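MMACHC-like protein (Caenorhabditis elegans, PDB 5UJC) probably reduces cyanocobalamin with a flavin and NADPH, eliminating cyanide, and dealkylates alkylcobalamins with glutathione, in intracellular vitamin B12 trafficking. Local coordinates at residues 101-104 / 105-109. Sequence-based numbering, arbitrary orientation.
Sequences RLEI and MSEKL
M105 opens the last turn of helix 93-109 by donating its N to R101 O (3.0 Å), the usual i+4 to i alpha-helical bond. Its CG stands anti to the backbone N (chi1 -179°), and bends at chi2 and chi3 fold the thioether back so that CE lies 3.8 Å from L102 CD2, the two side chains running alongside each other. S106 then grips L102 O twice: its N and OG both lie 2.8 Å from that oxygen, on opposite faces of the carbonyl plane, the N moderately tilted and the OG well above it. This is a common intrahelical serine bond, and it satisfies the buried hydroxyl within its own helix. E107 N continues the ladder to E103 O (3.0 Å). Beside this bond E103 and E107 cross nearly at right angles, carboxylate planes 58° apart, with E103 OE2 only 3.1 Å from E107 OE2: like charges if both are ionised, which the salt bridge from E103 OE2 to R110 NH1 would probably offset. A glutamine in place of E103 would probably leave R110 without this charged mate. The helix packs its inner side, L102, M105 and L109, on strand 185-196, while S106 meets I118 of strand 117-120 and I104, M105, K108 and L109 touch helix 5-18.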
ATOM      1  N   ARG A 101      11.263   3.401   9.380  1.00 11.59           N
ATOM      2  CA  ARG A 101      10.129   3.239  10.265  0.50 11.50           C
ATOM      3  C   ARG A 101       9.875   1.746  10.564  1.00 11.63           C
ATOM      4  O   ARG A 101       9.572   1.378  11.693  1.00 12.97           O
ATOM      5  CB  ARG A 101       8.892   3.914   9.687  0.50 10.51           C
ATOM      6  CG  ARG A 101       9.054   5.426   9.473  0.50  9.61           C
ATOM      7  CD  ARG A 101       9.359   6.145  10.794  0.50 10.12           C
ATOM      8  NE  ARG A 101       8.441   5.695  11.833  0.50 12.58           N
ATOM      9  CZ  ARG A 101       7.238   6.212  12.060  0.50 13.18           C
ATOM     10  NH1 ARG A 101       6.845   7.325  11.441  0.50 15.83           N
ATOM     11  NH2 ARG A 101       6.434   5.635  12.937  0.50 16.11           N
ATOM     12  N   LEU A 102      10.066   0.893   9.559  1.00 11.11           N
ATOM     13  CA  LEU A 102       9.870  -0.522   9.746  1.00 12.62           C
ATOM     14  C   LEU A 102      10.936  -1.126  10.678  1.00 12.65           C
ATOM     15  O   LEU A 102      10.646  -2.045  11.439  1.00 14.68           O
ATOM     16  CB  LEU A 102       9.852  -1.248   8.404  1.00 14.23           C
ATOM     17  CG  LEU A 102       8.568  -1.062   7.605  1.00 17.92           C
ATOM     18  CD1 LEU A 102       8.797  -1.447   6.139  1.00 24.45           C
ATOM     19  CD2 LEU A 102       7.442  -1.891   8.210  1.00 22.00           C
ATOM     20  N   GLU A 103      12.158  -0.600  10.613  1.00 13.17           N
ATOM     21  CA  GLU A 103      13.214  -1.065  11.506  1.00 17.15           C
ATOM     22  C   GLU A 103      12.908  -0.689  12.955  1.00 15.93           C
ATOM     23  O   GLU A 103      13.083  -1.493  13.848  1.00 17.89           O
ATOM     24  CB  GLU A 103      14.575  -0.507  11.087  1.00 19.70           C
ATOM     25  CG  GLU A 103      15.741  -0.940  11.973  1.00 24.82           C
ATOM     26  CD  GLU A 103      15.791  -2.462  12.209  1.00 34.18           C
ATOM     27  OE1 GLU A 103      15.444  -3.236  11.282  1.00 41.96           O
ATOM     28  OE2 GLU A 103      16.187  -2.878  13.313  1.00 39.00           O
ATOM     29  N   ILE A 104      12.419   0.524  13.169  1.00 15.67           N
ATOM     30  CA  ILE A 104      12.026   0.952  14.525  1.00 16.80           C
ATOM     31  C   ILE A 104      10.899   0.060  15.088  1.00 15.96           C
ATOM     32  O   ILE A 104      10.949  -0.393  16.242  1.00 19.12           O
ATOM     33  CB  ILE A 104      11.633   2.439  14.531  1.00 21.36           C
ATOM     34  CG1 ILE A 104      12.900   3.301  14.293  1.00 24.83           C
ATOM     35  CG2 ILE A 104      10.955   2.826  15.847  1.00 24.65           C
ATOM     36  CD1 ILE A 104      12.618   4.727  13.866  1.00 27.57           C
ATOM     37  N   MET A 105       9.912  -0.217  14.247  1.00 13.58           N
ATOM     38  CA  MET A 105       8.852  -1.102  14.604  1.00 13.10           C
ATOM     39  C   MET A 105       9.388  -2.507  14.925  1.00 12.58           C
ATOM     40  O   MET A 105       8.987  -3.115  15.901  1.00 14.27           O
ATOM     41  CB  MET A 105       7.815  -1.166  13.478  1.00 13.12           C
ATOM     42  CG  MET A 105       6.632  -2.049  13.758  1.00 14.37           C
ATOM     43  SD  MET A 105       6.941  -3.767  13.343  1.00 17.50           S
ATOM     44  CE  MET A 105       6.941  -3.637  11.590  1.00 20.63           C
ATOM     45  N   SER A 106      10.260  -3.016  14.058  1.00 12.57           N
ATOM     46  CA  SER A 106      10.748  -4.381  14.159  1.00 14.19           C
ATOM     47  C   SER A 106      11.527  -4.611  15.424  1.00 15.50           C
ATOM     48  O   SER A 106      11.477  -5.688  16.001  1.00 17.78           O
ATOM     49  CB  SER A 106      11.626  -4.719  12.945  1.00 15.59           C
ATOM     50  OG  SER A 106      10.839  -4.837  11.776  1.00 19.91           O
ATOM     51  N   GLU A 107      12.247  -3.590  15.862  1.00 15.63           N
ATOM     52  CA  GLU A 107      13.034  -3.683  17.085  1.00 18.13           C
ATOM     53  C   GLU A 107      12.140  -3.939  18.308  1.00 17.41           C
ATOM     54  O   GLU A 107      12.498  -4.698  19.210  1.00 20.92           O
ATOM     55  CB  GLU A 107      13.825  -2.410  17.256  1.00 22.76           C
ATOM     56  CG  GLU A 107      15.013  -2.326  16.298  1.00 36.30           C
ATOM     57  CD  GLU A 107      15.838  -1.065  16.473  1.00 53.14           C
ATOM     58  OE1 GLU A 107      15.695  -0.397  17.523  1.00 69.56           O
ATOM     59  OE2 GLU A 107      16.647  -0.749  15.558  1.00 61.08           O
ATOM     60  N   LYS A 108      10.951  -3.366  18.297  1.00 16.41           N
ATOM     61  CA  LYS A 108       9.977  -3.649  19.347  1.00 15.66           C
ATOM     62  C   LYS A 108       9.239  -4.976  19.098  1.00 13.39           C
ATOM     63  O   LYS A 108       8.987  -5.741  20.039  1.00 15.05           O
ATOM     64  CB  LYS A 108       8.971  -2.516  19.464  1.00 19.41           C
ATOM     65  CG  LYS A 108       9.586  -1.168  19.829  1.00 26.96           C
ATOM     66  CD  LYS A 108      10.159  -1.173  21.228  1.00 32.88           C
ATOM     67  CE  LYS A 108      10.572   0.234  21.668  1.00 38.78           C
ATOM     68  NZ  LYS A 108      11.599   0.197  22.738  1.00 46.13           N
ATOM     69  N   LEU A 109       8.868  -5.234  17.836  1.00 13.05           N
ATOM     70  CA  LEU A 109       8.095  -6.408  17.487  1.00 13.57           C
ATOM     71  C   LEU A 109       8.849  -7.697  17.829  1.00 14.00           C
ATOM     72  O   LEU A 109       8.252  -8.651  18.294  1.00 12.25           O
ATOM     73  CB  LEU A 109       7.739  -6.385  15.997  1.00 13.84           C
ATOM     74  CG  LEU A 109       6.954  -7.603  15.491  1.00 16.14           C
ATOM     75  CD1 LEU A 109       5.664  -7.791  16.235  1.00 17.70           C
ATOM     76  CD2 LEU A 109       6.679  -7.445  14.010  1.00 17.70           C
TER